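Local coordinates for FKBP-type peptidyl-prolyl cis-trans isomerase 3 (Arabidopsis thaliana, PDB 1U79), which catalyses the cis-trans isomerization of peptidyl-proline bonds in the chloroplast thylakoid lumen and regulates accumulation of the photosynthetic Rieske protein, at residues C17-G22 with G86-L91; G24-K29 with I80-T85; K40-K45 with V118-I123. One frame throughout, in Å; residues are numbered along the deposited sequence.

Interaction 1 of 3, residues C17-G22 with G86-L91; sequences CDKVVG and GGKRTL
Arg89 leaves the strand with CG anti to its backbone N (chi1 172°), so that CB and CG run past the carbonyl oxygen of Cys17 and the carboxylate of Asp18. CD continues alongside that carboxylate, and a bend at chi3 (-69°) brings the guanidinium edge against it. NE gives a nearly straight hydrogen bond to OD1 of Asp18, 2.7 Å long, which meets the oxygen from above the carboxylate plane. NH1 reaches the other oxygen, Asp18 OD2, at 3.0 Å on its syn lone pair. The result is a side-on salt bridge of two nitrogens to two oxygens, the flat groups turned 32° from each other. At the tip, NH2, which takes no part in the grip on Asp18, donates to the carbonyls of Gly73 and Pro81. An alanine here has no guanidinium to bond Asp18 or those two carbonyls, and would probably leave the carboxylate less fixed and the 80-85 loop less firmly tied to the strand.

On the face opposite Arg89, SG of Cys17, in the crowded position between N and the carbonyl carbon, lies 3.3 Å from CB of Thr90. The same sulphur forms the disulfide to Cys5, while Thr90 OG1 bonds to Asp122. The backbones of Cys17 and Thr90 pair in both directions; Thr90 N to Cys17 O, at 3.0 Å, is the straighter bond. Farther along, Lys88 N donates to Val20 O at 2.8 Å and Val20 N returns a bond to Lys88 O. A water donates to the carbonyls of both Val21 and Gly86. With Lys19 and Val20 both facing Lys88, the antiparallel pairing contains a classic beta bulge, where strand 15-18, itself paired with 8-9, joins strand 88-93 of the FKBP sheet.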
ATOM      1  N   CYS A  17      -7.362  -7.607  -1.553  1.00 17.60           N
ATOM      2  CA  CYS A  17      -7.684  -8.776  -2.355  1.00 20.43           C
ATOM      3  C   CYS A  17      -6.328  -9.259  -2.842  1.00 18.62           C
ATOM      4  O   CYS A  17      -5.532  -8.469  -3.349  1.00 17.50           O
ATOM      5  CB  CYS A  17      -8.594  -8.443  -3.547  1.00 26.97           C
ATOM      6  SG  CYS A  17      -7.913  -7.252  -4.743  1.00 38.23           S
ATOM      7  N   ASP A  18      -6.042 -10.542  -2.648  1.00 17.08           N
ATOM      8  CA  ASP A  18      -4.781 -11.104  -3.103  1.00 16.53           C
ATOM      9  C   ASP A  18      -4.936 -11.622  -4.530  1.00 15.70           C
ATOM     10  O   ASP A  18      -5.413 -12.739  -4.750  1.00 15.15           O
ATOM     11  CB  ASP A  18      -4.317 -12.235  -2.172  1.00 17.01           C
ATOM     12  CG  ASP A  18      -3.618 -11.710  -0.924  1.00 17.08           C
ATOM     13  OD1 ASP A  18      -2.889 -10.698  -1.035  1.00 14.22           O
ATOM     14  OD2 ASP A  18      -3.780 -12.301   0.162  1.00 17.99           O
ATOM     15  N   LYS A  19      -4.545 -10.798  -5.496  1.00 14.61           N
ATOM     16  CA  LYS A  19      -4.634 -11.158  -6.911  1.00 14.83           C
ATOM     17  C   LYS A  19      -3.764 -12.380  -7.183  1.00 15.21           C
ATOM     18  O   LYS A  19      -4.115 -13.248  -7.979  1.00 14.22           O
ATOM     19  CB  LYS A  19      -4.195  -9.975  -7.778  1.00 18.41           C
ATOM     20  CG  LYS A  19      -5.118  -8.764  -7.657  1.00 23.27           C
ATOM     21  CD  LYS A  19      -4.741  -7.673  -8.646  1.00 27.41           C
ATOM     22  CE  LYS A  19      -5.914  -6.726  -8.894  1.00 30.36           C
ATOM     23  NZ  LYS A  19      -5.579  -5.699  -9.916  1.00 30.15           N
ATOM     24  N   VAL A  20      -2.612 -12.432  -6.531  1.00 13.46           N
ATOM     25  CA  VAL A  20      -1.727 -13.577  -6.658  1.00 13.61           C
ATOM     26  C   VAL A  20      -1.112 -13.816  -5.292  1.00 13.44           C
ATOM     27  O   VAL A  20      -0.433 -12.945  -4.749  1.00 12.80           O
ATOM     28  CB  VAL A  20      -0.596 -13.350  -7.670  1.00 15.21           C
ATOM     29  CG1 VAL A  20       0.263 -14.611  -7.760  1.00 17.94           C
ATOM     30  CG2 VAL A  20      -1.170 -13.005  -9.043  1.00 15.97           C
ATOM     31  N   VAL A  21      -1.372 -14.989  -4.723  1.00 12.45           N
ATOM     32  CA  VAL A  21      -0.827 -15.332  -3.416  1.00 12.21           C
ATOM     33  C   VAL A  21       0.660 -15.644  -3.555  1.00 12.78           C
ATOM     34  O   VAL A  21       1.057 -16.379  -4.458  1.00 11.87           O
ATOM     35  CB  VAL A  21      -1.537 -16.567  -2.834  1.00 13.84           C
ATOM     36  CG1 VAL A  21      -0.909 -16.944  -1.491  1.00 11.54           C
ATOM     37  CG2 VAL A  21      -3.018 -16.285  -2.702  1.00 15.67           C
ATOM     38  N   GLY A  22       1.475 -15.080  -2.665  1.00 12.32           N
ATOM     39  CA  GLY A  22       2.910 -15.310  -2.721  1.00 15.55           C
ATOM     40  C   GLY A  22       3.276 -16.779  -2.609  1.00 16.43           C
ATOM     41  O   GLY A  22       2.448 -17.605  -2.218  1.00 17.99           O
ATOM     42  N   GLY A  86       6.618 -12.650  -3.044  1.00 13.20           N
ATOM     43  CA  GLY A  86       6.224 -12.932  -4.415  1.00 12.43           C
ATOM     44  C   GLY A  86       4.746 -12.717  -4.682  1.00 13.23           C
ATOM     45  O   GLY A  86       4.238 -13.031  -5.761  1.00 13.31           O
ATOM     46  N   GLY A  87       4.038 -12.179  -3.698  1.00 12.38           N
ATOM     47  CA  GLY A  87       2.616 -11.959  -3.873  1.00  9.27           C
ATOM     48  C   GLY A  87       2.252 -10.641  -4.532  1.00 10.51           C
ATOM     49  O   GLY A  87       3.068  -9.713  -4.600  1.00 10.41           O
ATOM     50  N   LYS A  88       1.031 -10.568  -5.049  1.00 10.57           N
ATOM     51  CA  LYS A  88       0.534  -9.330  -5.655  1.00 12.49           C
ATOM     52  C   LYS A  88      -0.790  -9.061  -4.981  1.00 13.69           C
ATOM     53  O   LYS A  88      -1.713  -9.878  -5.050  1.00 13.31           O
ATOM     54  CB  LYS A  88       0.314  -9.471  -7.156  1.00 12.72           C
ATOM     55  CG  LYS A  88      -0.295  -8.223  -7.797  1.00 16.02           C
ATOM     56  CD  LYS A  88      -0.558  -8.468  -9.270  1.00 19.30           C
ATOM     57  CE  LYS A  88      -1.117  -7.234  -9.952  1.00 23.04           C
ATOM     58  NZ  LYS A  88      -1.423  -7.539 -11.370  1.00 26.81           N
ATOM     59  N   ARG A  89      -0.880  -7.911  -4.331  1.00 13.90           N
ATOM     60  CA  ARG A  89      -2.074  -7.551  -3.598  1.00 14.82           C
ATOM     61  C   ARG A  89      -2.586  -6.167  -3.952  1.00 14.33           C
ATOM     62  O   ARG A  89      -1.809  -5.246  -4.201  1.00 13.60           O
ATOM     63  CB  ARG A  89      -1.783  -7.602  -2.091  1.00 13.87           C
ATOM     64  CG  ARG A  89      -2.910  -7.044  -1.217  1.00 13.96           C
ATOM     65  CD  ARG A  89      -2.637  -7.243   0.272  1.00 14.02           C
ATOM     66  NE  ARG A  89      -2.694  -8.652   0.661  1.00 14.77           N
ATOM     67  CZ  ARG A  89      -2.574  -9.084   1.910  1.00 14.31           C
ATOM     68  NH1 ARG A  89      -2.648 -10.386   2.169  1.00 14.04           N
ATOM     69  NH2 ARG A  89      -2.368  -8.216   2.901  1.00 16.19           N
ATOM     70  N   THR A  90      -3.902  -6.030  -3.987  1.00 14.52           N
ATOM     71  CA  THR A  90      -4.486  -4.731  -4.251  1.00 14.77           C
ATOM     72  C   THR A  90      -4.969  -4.256  -2.895  1.00 14.60           C
ATOM     73  O   THR A  90      -5.537  -5.036  -2.125  1.00 11.30           O
ATOM     74  CB  THR A  90      -5.672  -4.820  -5.229  1.00 17.41           C
ATOM     75  OG1 THR A  90      -5.208  -5.304  -6.491  1.00 19.38           O
ATOM     76  CG2 THR A  90      -6.291  -3.454  -5.435  1.00 18.24           C
ATOM     77  N   LEU A  91      -4.717  -2.990  -2.586  1.00 13.55           N
ATOM     78  CA  LEU A  91      -5.140  -2.428  -1.314  1.00 14.56           C
ATOM     79  C   LEU A  91      -6.005  -1.198  -1.515  1.00 13.70           C
ATOM     80  O   LEU A  91      -5.706  -0.355  -2.368  1.00 15.26           O
ATOM     81  CB  LEU A  91      -3.929  -2.006  -0.469  1.00 14.98           C
ATOM     82  CG  LEU A  91      -2.963  -3.007   0.164  1.00 16.66           C
ATOM     83  CD1 LEU A  91      -1.842  -2.205   0.835  1.00 15.72           C
ATOM     84  CD2 LEU A  91      -3.690  -3.891   1.199  1.00 15.34           C
TER
HETATM   85  O   HOH W   1       3.272 -15.648  -6.203  1.00 13.56           O

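Interaction 2 of 3, residues G24-K29 with I80-T85; sequences GPEAVK and IPPMLT
The carbonyl oxygen of Pro25 is the best-held polar atom here, taking two hydrogen bonds. Thr85 N approaches at 2.9 Å, from 30° above the carbonyl plane, and a water donates from the same distance. That water also bonds to OG1 of Thr85, bridging the threonine side chain to the proline carbonyl. CA of Leu84 adds a longer CH-to-oxygen contact. OG1 of Thr85 stands beside its own backbone N (chi1 -70°), which places it 3.9 Å from CG of Pro25, whose ring crosses the threonine obliquely.

Two more backbone bonds complete the pairing. Gly24 N donates to Thr85 O at 3.0 Å, on a lone pair in the carbonyl plane, and Ala27 N meets Met83 O at 3.1 Å, nearly along the C=O axis. With the backbone as it stands, a CB at Gly24 would clash with CB of Thr85 and with CD of Pro25, which accounts for glycine here.

Side-chain packing falls to Glu26, Leu84 and Pro82. CD2 of Leu84 comes to 3.4 Å from CA of Glu26 and also touches its CB. Glu26 holds CG in the crowded position between N and the carbonyl carbon (chi1 57°), from where its extended chain runs beside the Pro82 ring and lays a carboxylate oxygen, OE1, against ring carbon, 3.5 Å from CG of Pro82.

The pairing is a single bridge between two loops, one leading from strand 15-18 to strand 32-40, the other from helix 68-75 to strand 88-93. Ala27 packs on Leu75 of helix 68-75, and Ala27, Met83 and Thr85 meet Tyr125 of strand 119-128.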
ATOM      1  N   GLY A  24       6.438 -17.528  -1.189  1.00 15.33           N
ATOM      2  CA  GLY A  24       7.403 -17.576  -0.108  1.00 17.19           C
ATOM      3  C   GLY A  24       6.864 -17.289   1.285  1.00 19.34           C
ATOM      4  O   GLY A  24       5.660 -17.390   1.530  1.00 19.03           O
ATOM      5  N   PRO A  25       7.748 -16.937   2.231  1.00 20.39           N
ATOM      6  CA  PRO A  25       7.351 -16.637   3.612  1.00 20.76           C
ATOM      7  C   PRO A  25       6.607 -15.321   3.750  1.00 20.47           C
ATOM      8  O   PRO A  25       6.705 -14.440   2.883  1.00 19.02           O
ATOM      9  CB  PRO A  25       8.681 -16.612   4.355  1.00 22.33           C
ATOM     10  CG  PRO A  25       9.641 -16.109   3.306  1.00 23.61           C
ATOM     11  CD  PRO A  25       9.215 -16.890   2.081  1.00 22.12           C
ATOM     12  N   GLU A  26       5.862 -15.185   4.843  1.00 18.84           N
ATOM     13  CA  GLU A  26       5.129 -13.952   5.081  1.00 21.85           C
ATOM     14  C   GLU A  26       6.114 -12.837   5.418  1.00 19.19           C
ATOM     15  O   GLU A  26       7.263 -13.098   5.786  1.00 17.51           O
ATOM     16  CB  GLU A  26       4.110 -14.133   6.224  1.00 24.17           C
ATOM     17  CG  GLU A  26       4.673 -14.592   7.556  1.00 28.75           C
ATOM     18  CD  GLU A  26       3.582 -14.760   8.600  1.00 32.47           C
ATOM     19  OE1 GLU A  26       2.413 -14.927   8.209  1.00 31.05           O
ATOM     20  OE2 GLU A  26       3.886 -14.737   9.806  1.00 36.40           O
ATOM     21  N   ALA A  27       5.664 -11.595   5.249  1.00 19.12           N
ATOM     22  CA  ALA A  27       6.478 -10.425   5.549  1.00 18.39           C
ATOM     23  C   ALA A  27       6.733 -10.405   7.053  1.00 18.05           C
ATOM     24  O   ALA A  27       5.884 -10.824   7.837  1.00 18.15           O
ATOM     25  CB  ALA A  27       5.741  -9.145   5.127  1.00 17.56           C
ATOM     26  N   VAL A  28       7.908  -9.930   7.451  1.00 20.02           N
ATOM     27  CA  VAL A  28       8.261  -9.863   8.861  1.00 21.78           C
ATOM     28  C   VAL A  28       8.515  -8.437   9.346  1.00 23.09           C
ATOM     29  O   VAL A  28       9.202  -7.652   8.694  1.00 21.06           O
ATOM     30  CB  VAL A  28       9.517 -10.704   9.162  1.00 24.80           C
ATOM     31  CG1 VAL A  28       9.202 -12.195   9.024  1.00 24.78           C
ATOM     32  CG2 VAL A  28      10.628 -10.316   8.213  1.00 24.46           C
ATOM     33  N   LYS A  29       7.944  -8.126  10.501  1.00 22.90           N
ATOM     34  CA  LYS A  29       8.060  -6.825  11.152  1.00 23.58           C
ATOM     35  C   LYS A  29       9.522  -6.381  11.276  1.00 22.72           C
ATOM     36  O   LYS A  29      10.351  -7.111  11.826  1.00 21.49           O
ATOM     37  CB  LYS A  29       7.449  -6.940  12.553  1.00 27.86           C
ATOM     38  CG  LYS A  29       6.483  -5.848  12.966  1.00 31.52           C
ATOM     39  CD  LYS A  29       7.185  -4.607  13.463  1.00 35.41           C
ATOM     40  CE  LYS A  29       6.196  -3.704  14.193  1.00 36.83           C
ATOM     41  NZ  LYS A  29       4.971  -3.429  13.390  1.00 38.72           N
ATOM     42  N   ILE A  80      -6.726  -8.719   8.381  1.00 15.58           N
ATOM     43  CA  ILE A  80      -5.829  -8.647   7.235  1.00 16.47           C
ATOM     44  C   ILE A  80      -4.611  -9.547   7.387  1.00 16.28           C
ATOM     45  O   ILE A  80      -3.731  -9.282   8.204  1.00 15.28           O
ATOM     46  CB  ILE A  80      -5.329  -7.200   6.988  1.00 18.94           C
ATOM     47  CG1 ILE A  80      -6.512  -6.300   6.638  1.00 19.87           C
ATOM     48  CG2 ILE A  80      -4.298  -7.188   5.853  1.00 19.52           C
ATOM     49  CD1 ILE A  80      -6.135  -4.882   6.283  1.00 20.70           C
ATOM     50  N   PRO A  81      -4.554 -10.639   6.608  1.00 15.91           N
ATOM     51  CA  PRO A  81      -3.401 -11.532   6.705  1.00 13.69           C
ATOM     52  C   PRO A  81      -2.224 -10.876   6.002  1.00 13.71           C
ATOM     53  O   PRO A  81      -2.404 -10.031   5.131  1.00 11.21           O
ATOM     54  CB  PRO A  81      -3.871 -12.786   5.974  1.00 15.51           C
ATOM     55  CG  PRO A  81      -4.732 -12.219   4.899  1.00 16.58           C
ATOM     56  CD  PRO A  81      -5.520 -11.134   5.613  1.00 16.69           C
ATOM     57  N   PRO A  82      -1.004 -11.284   6.347  1.00 14.41           N
ATOM     58  CA  PRO A  82       0.211 -10.730   5.746  1.00 13.54           C
ATOM     59  C   PRO A  82       0.376 -11.129   4.298  1.00 13.35           C
ATOM     60  O   PRO A  82      -0.132 -12.167   3.865  1.00 13.81           O
ATOM     61  CB  PRO A  82       1.340 -11.348   6.578  1.00 13.70           C
ATOM     62  CG  PRO A  82       0.646 -11.980   7.770  1.00 16.29           C
ATOM     63  CD  PRO A  82      -0.684 -12.385   7.266  1.00 14.15           C
ATOM     64  N   MET A  83       1.094 -10.304   3.546  1.00 12.70           N
ATOM     65  CA  MET A  83       1.394 -10.655   2.173  1.00 12.73           C
ATOM     66  C   MET A  83       2.524 -11.666   2.293  1.00 12.98           C
ATOM     67  O   MET A  83       3.225 -11.701   3.310  1.00 13.96           O
ATOM     68  CB  MET A  83       1.902  -9.444   1.385  1.00 12.14           C
ATOM     69  CG  MET A  83       0.815  -8.566   0.815  1.00 13.56           C
ATOM     70  SD  MET A  83       1.535  -7.346  -0.318  1.00 14.38           S
ATOM     71  CE  MET A  83       1.786  -8.349  -1.749  1.00 11.93           C
ATOM     72  N   LEU A  84       2.690 -12.500   1.270  1.00 12.28           N
ATOM     73  CA  LEU A  84       3.749 -13.490   1.256  1.00 11.28           C
ATOM     74  C   LEU A  84       4.691 -13.091   0.140  1.00 12.40           C
ATOM     75  O   LEU A  84       4.266 -12.475  -0.842  1.00 13.68           O
ATOM     76  CB  LEU A  84       3.202 -14.879   0.956  1.00  9.39           C
ATOM     77  CG  LEU A  84       2.078 -15.384   1.850  1.00 12.69           C
ATOM     78  CD1 LEU A  84       1.794 -16.834   1.484  1.00 12.72           C
ATOM     79  CD2 LEU A  84       2.465 -15.244   3.315  1.00 11.74           C
ATOM     80  N   THR A  85       5.961 -13.437   0.297  1.00 12.90           N
ATOM     81  CA  THR A  85       6.979 -13.127  -0.695  1.00 13.17           C
ATOM     82  C   THR A  85       6.528 -13.568  -2.083  1.00 13.05           C
ATOM     83  O   THR A  85       6.113 -14.714  -2.275  1.00 11.27           O
ATOM     84  CB  THR A  85       8.310 -13.826  -0.331  1.00 14.28           C
ATOM     85  OG1 THR A  85       8.857 -13.199   0.829  1.00 17.27           O
ATOM     86  CG2 THR A  85       9.313 -13.752  -1.472  1.00 13.06           C
TER
HETATM   87  O   HOH W   2       8.806 -12.502   3.453  1.00 20.05           O

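Interaction 3 of 3, residues K40-K45 with V118-I123; sequences KLENGK and VLLFDI
Backbone hydrogen bonds come first. Lys40 N donates to Leu120 O at 2.8 Å and Leu120 N to Lys40 O at 2.9 Å, both nearly along the C=O axis, making one antiparallel hydrogen-bonded pair at the end of strand 32-40. Beyond it a water takes over: it accepts from Glu42 N and donates to Val118 O. The chain then reverses through a type I turn from Leu41 to Gly44, with Leu41 N bonded to Lys45 O and an Asx turn formed as Asn43 OD1 accepts from Lys45 N.

Apolar contact is slight across this pair of segments. CD2 of Leu41 meets CD2 of Leu119 at 3.9 Å, the two side chains lying side by side, and Phe47 touches both.

The third kind is mixed. Glu42 bends at chi2 (-71°), and its side chain crosses that of Leu120 at about a right angle, with OE2 3.5 Å from both CG and CD1 of Leu120. The same oxygen has a long, weak ion pair with Arg92.

The polar bonds across the join are main-chain and water-mediated, so they do not depend directly on side-chain identity, whereas the packing of Glu42 on Leu120 and of Leu41 on Leu119 does.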
ATOM      1  N   LYS A  40      -3.111   4.631  -7.328  1.00 12.26           N
ATOM      2  CA  LYS A  40      -4.106   5.395  -8.072  1.00 14.24           C
ATOM      3  C   LYS A  40      -5.209   5.911  -7.165  1.00 15.54           C
ATOM      4  O   LYS A  40      -5.486   5.341  -6.097  1.00 13.04           O
ATOM      5  CB  LYS A  40      -4.789   4.530  -9.128  1.00 17.68           C
ATOM      6  CG  LYS A  40      -3.900   3.734 -10.054  1.00 21.01           C
ATOM      7  CD  LYS A  40      -4.804   2.836 -10.907  1.00 25.19           C
ATOM      8  CE  LYS A  40      -4.028   2.020 -11.924  1.00 27.68           C
ATOM      9  NZ  LYS A  40      -4.937   1.043 -12.599  1.00 30.58           N
ATOM     10  N   LEU A  41      -5.859   6.978  -7.614  1.00 14.68           N
ATOM     11  CA  LEU A  41      -6.974   7.547  -6.880  1.00 14.11           C
ATOM     12  C   LEU A  41      -8.179   6.761  -7.394  1.00 15.88           C
ATOM     13  O   LEU A  41      -8.053   5.989  -8.342  1.00 18.36           O
ATOM     14  CB  LEU A  41      -7.129   9.037  -7.208  1.00 12.28           C
ATOM     15  CG  LEU A  41      -5.959   9.943  -6.810  1.00 15.53           C
ATOM     16  CD1 LEU A  41      -6.240  11.396  -7.253  1.00 16.92           C
ATOM     17  CD2 LEU A  41      -5.762   9.872  -5.296  1.00 12.39           C
ATOM     18  N   GLU A  42      -9.342   6.963  -6.790  1.00 19.00           N
ATOM     19  CA  GLU A  42     -10.542   6.239  -7.199  1.00 20.79           C
ATOM     20  C   GLU A  42     -11.116   6.601  -8.561  1.00 22.16           C
ATOM     21  O   GLU A  42     -12.138   6.048  -8.971  1.00 24.28           O
ATOM     22  CB  GLU A  42     -11.626   6.393  -6.134  1.00 22.95           C
ATOM     23  CG  GLU A  42     -11.453   5.478  -4.942  1.00 22.99           C
ATOM     24  CD  GLU A  42     -11.726   4.020  -5.280  1.00 23.78           C
ATOM     25  OE1 GLU A  42     -12.331   3.752  -6.343  1.00 21.36           O
ATOM     26  OE2 GLU A  42     -11.347   3.143  -4.473  1.00 25.65           O
ATOM     27  N   ASN A  43     -10.478   7.519  -9.275  1.00 22.28           N
ATOM     28  CA  ASN A  43     -10.974   7.889 -10.590  1.00 22.47           C
ATOM     29  C   ASN A  43     -10.055   7.277 -11.642  1.00 23.34           C
ATOM     30  O   ASN A  43     -10.229   7.486 -12.840  1.00 22.88           O
ATOM     31  CB  ASN A  43     -11.030   9.414 -10.732  1.00 21.80           C
ATOM     32  CG  ASN A  43      -9.661  10.055 -10.696  1.00 21.08           C
ATOM     33  OD1 ASN A  43      -8.717   9.496 -10.147  1.00 20.10           O
ATOM     34  ND2 ASN A  43      -9.551  11.240 -11.269  1.00 22.38           N
ATOM     35  N   GLY A  44      -9.076   6.510 -11.173  1.00 22.73           N
ATOM     36  CA  GLY A  44      -8.146   5.856 -12.077  1.00 23.87           C
ATOM     37  C   GLY A  44      -6.848   6.602 -12.302  1.00 23.41           C
ATOM     38  O   GLY A  44      -5.950   6.091 -12.958  1.00 24.85           O
ATOM     39  N   LYS A  45      -6.742   7.807 -11.755  1.00 23.54           N
ATOM     40  CA  LYS A  45      -5.544   8.621 -11.917  1.00 23.15           C
ATOM     41  C   LYS A  45      -4.370   8.033 -11.139  1.00 21.60           C
ATOM     42  O   LYS A  45      -4.465   7.815  -9.933  1.00 18.66           O
ATOM     43  CB  LYS A  45      -5.823  10.052 -11.438  1.00 26.59           C
ATOM     44  CG  LYS A  45      -4.778  11.093 -11.832  1.00 32.10           C
ATOM     45  CD  LYS A  45      -3.508  10.997 -11.001  1.00 36.31           C
ATOM     46  CE  LYS A  45      -2.481  12.022 -11.457  1.00 38.84           C
ATOM     47  NZ  LYS A  45      -3.043  13.401 -11.429  1.00 42.45           N
ATOM     48  N   VAL A 118      -9.221   8.169  -0.718  1.00 12.36           N
ATOM     49  CA  VAL A 118      -9.109   6.731  -0.515  1.00 11.67           C
ATOM     50  C   VAL A 118      -8.053   6.392  -1.566  1.00 12.84           C
ATOM     51  O   VAL A 118      -8.129   6.872  -2.699  1.00 11.82           O
ATOM     52  CB  VAL A 118     -10.406   5.993  -0.881  1.00 13.61           C
ATOM     53  CG1 VAL A 118     -10.145   4.487  -0.921  1.00 13.46           C
ATOM     54  CG2 VAL A 118     -11.496   6.330   0.127  1.00 12.06           C
ATOM     55  N   LEU A 119      -7.057   5.597  -1.204  1.00 11.82           N
ATOM     56  CA  LEU A 119      -6.017   5.262  -2.164  1.00 12.01           C
ATOM     57  C   LEU A 119      -6.064   3.804  -2.588  1.00 13.08           C
ATOM     58  O   LEU A 119      -6.361   2.919  -1.791  1.00 13.72           O
ATOM     59  CB  LEU A 119      -4.644   5.555  -1.560  1.00 12.68           C
ATOM     60  CG  LEU A 119      -4.445   6.946  -0.961  1.00 14.17           C
ATOM     61  CD1 LEU A 119      -3.003   7.080  -0.478  1.00 11.18           C
ATOM     62  CD2 LEU A 119      -4.760   8.016  -2.013  1.00 13.73           C
ATOM     63  N   LEU A 120      -5.774   3.547  -3.851  1.00 13.02           N
ATOM     64  CA  LEU A 120      -5.743   2.176  -4.328  1.00 11.70           C
ATOM     65  C   LEU A 120      -4.312   1.876  -4.728  1.00 13.63           C
ATOM     66  O   LEU A 120      -3.692   2.663  -5.446  1.00 13.96           O
ATOM     67  CB  LEU A 120      -6.659   1.995  -5.545  1.00 14.77           C
ATOM     68  CG  LEU A 120      -8.174   1.938  -5.313  1.00 15.36           C
ATOM     69  CD1 LEU A 120      -8.888   1.878  -6.663  1.00 17.52           C
ATOM     70  CD2 LEU A 120      -8.538   0.723  -4.477  1.00 16.70           C
ATOM     71  N   PHE A 121      -3.766   0.770  -4.236  1.00 12.73           N
ATOM     72  CA  PHE A 121      -2.418   0.382  -4.626  1.00 13.12           C
ATOM     73  C   PHE A 121      -2.414  -1.053  -5.113  1.00 15.80           C
ATOM     74  O   PHE A 121      -3.170  -1.896  -4.612  1.00 15.85           O
ATOM     75  CB  PHE A 121      -1.419   0.451  -3.466  1.00 10.88           C
ATOM     76  CG  PHE A 121      -1.018   1.845  -3.059  1.00 11.81           C
ATOM     77  CD1 PHE A 121      -1.731   2.534  -2.080  1.00 10.99           C
ATOM     78  CD2 PHE A 121       0.111   2.445  -3.617  1.00 10.58           C
ATOM     79  CE1 PHE A 121      -1.325   3.798  -1.653  1.00 12.20           C
ATOM     80  CE2 PHE A 121       0.524   3.711  -3.201  1.00 13.10           C
ATOM     81  CZ  PHE A 121      -0.193   4.388  -2.217  1.00 11.61           C
ATOM     82  N   ASP A 122      -1.583  -1.311  -6.112  1.00 16.27           N
ATOM     83  CA  ASP A 122      -1.376  -2.660  -6.604  1.00 18.38           C
ATOM     84  C   ASP A 122       0.033  -2.853  -6.071  1.00 17.04           C
ATOM     85  O   ASP A 122       0.953  -2.133  -6.462  1.00 17.62           O
ATOM     86  CB  ASP A 122      -1.398  -2.710  -8.130  1.00 25.03           C
ATOM     87  CG  ASP A 122      -2.651  -3.376  -8.665  1.00 32.76           C
ATOM     88  OD1 ASP A 122      -3.682  -3.361  -7.957  1.00 35.97           O
ATOM     89  OD2 ASP A 122      -2.614  -3.907  -9.796  1.00 36.14           O
ATOM     90  N   ILE A 123       0.192  -3.775  -5.130  1.00 14.48           N
ATOM     91  CA  ILE A 123       1.499  -4.002  -4.538  1.00 13.57           C
ATOM     92  C   ILE A 123       2.102  -5.346  -4.917  1.00 15.04           C
ATOM     93  O   ILE A 123       1.444  -6.389  -4.839  1.00 12.18           O
ATOM     94  CB  ILE A 123       1.427  -3.906  -2.995  1.00 12.97           C
ATOM     95  CG1 ILE A 123       0.888  -2.527  -2.596  1.00 16.35           C
ATOM     96  CG2 ILE A 123       2.812  -4.146  -2.389  1.00 15.83           C
ATOM     97  CD1 ILE A 123       0.978  -2.218  -1.126  1.00 18.15           C
TER
HETATM   98  O   HOH W   3      -9.190   8.379  -4.427  1.00 16.99           O

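The three contacts cross one FKBP domain. Interactions 1 and 2 are neighbours, their centres about 10 Å apart, and they touch where Arg89 packs on Met83. The centre of interaction 3 lies about 15 Å from that of interaction 1 and about 22 Å from that of interaction 2, on the other side of the chain's centre from the latter. Interactions 1 and 3 share the sheet, since strands 88-93 and 119-128 are neighbours in it. Along the chain 17-22, 24-29 and 40-45 precede 80-85, 86-91 and 118-123. Early segments are thus tied to late ones: 17-22 and the 40-45 turn to strands of the sheet, and, in interaction 2, the loop before strand 32-40 to that before strand 88-93.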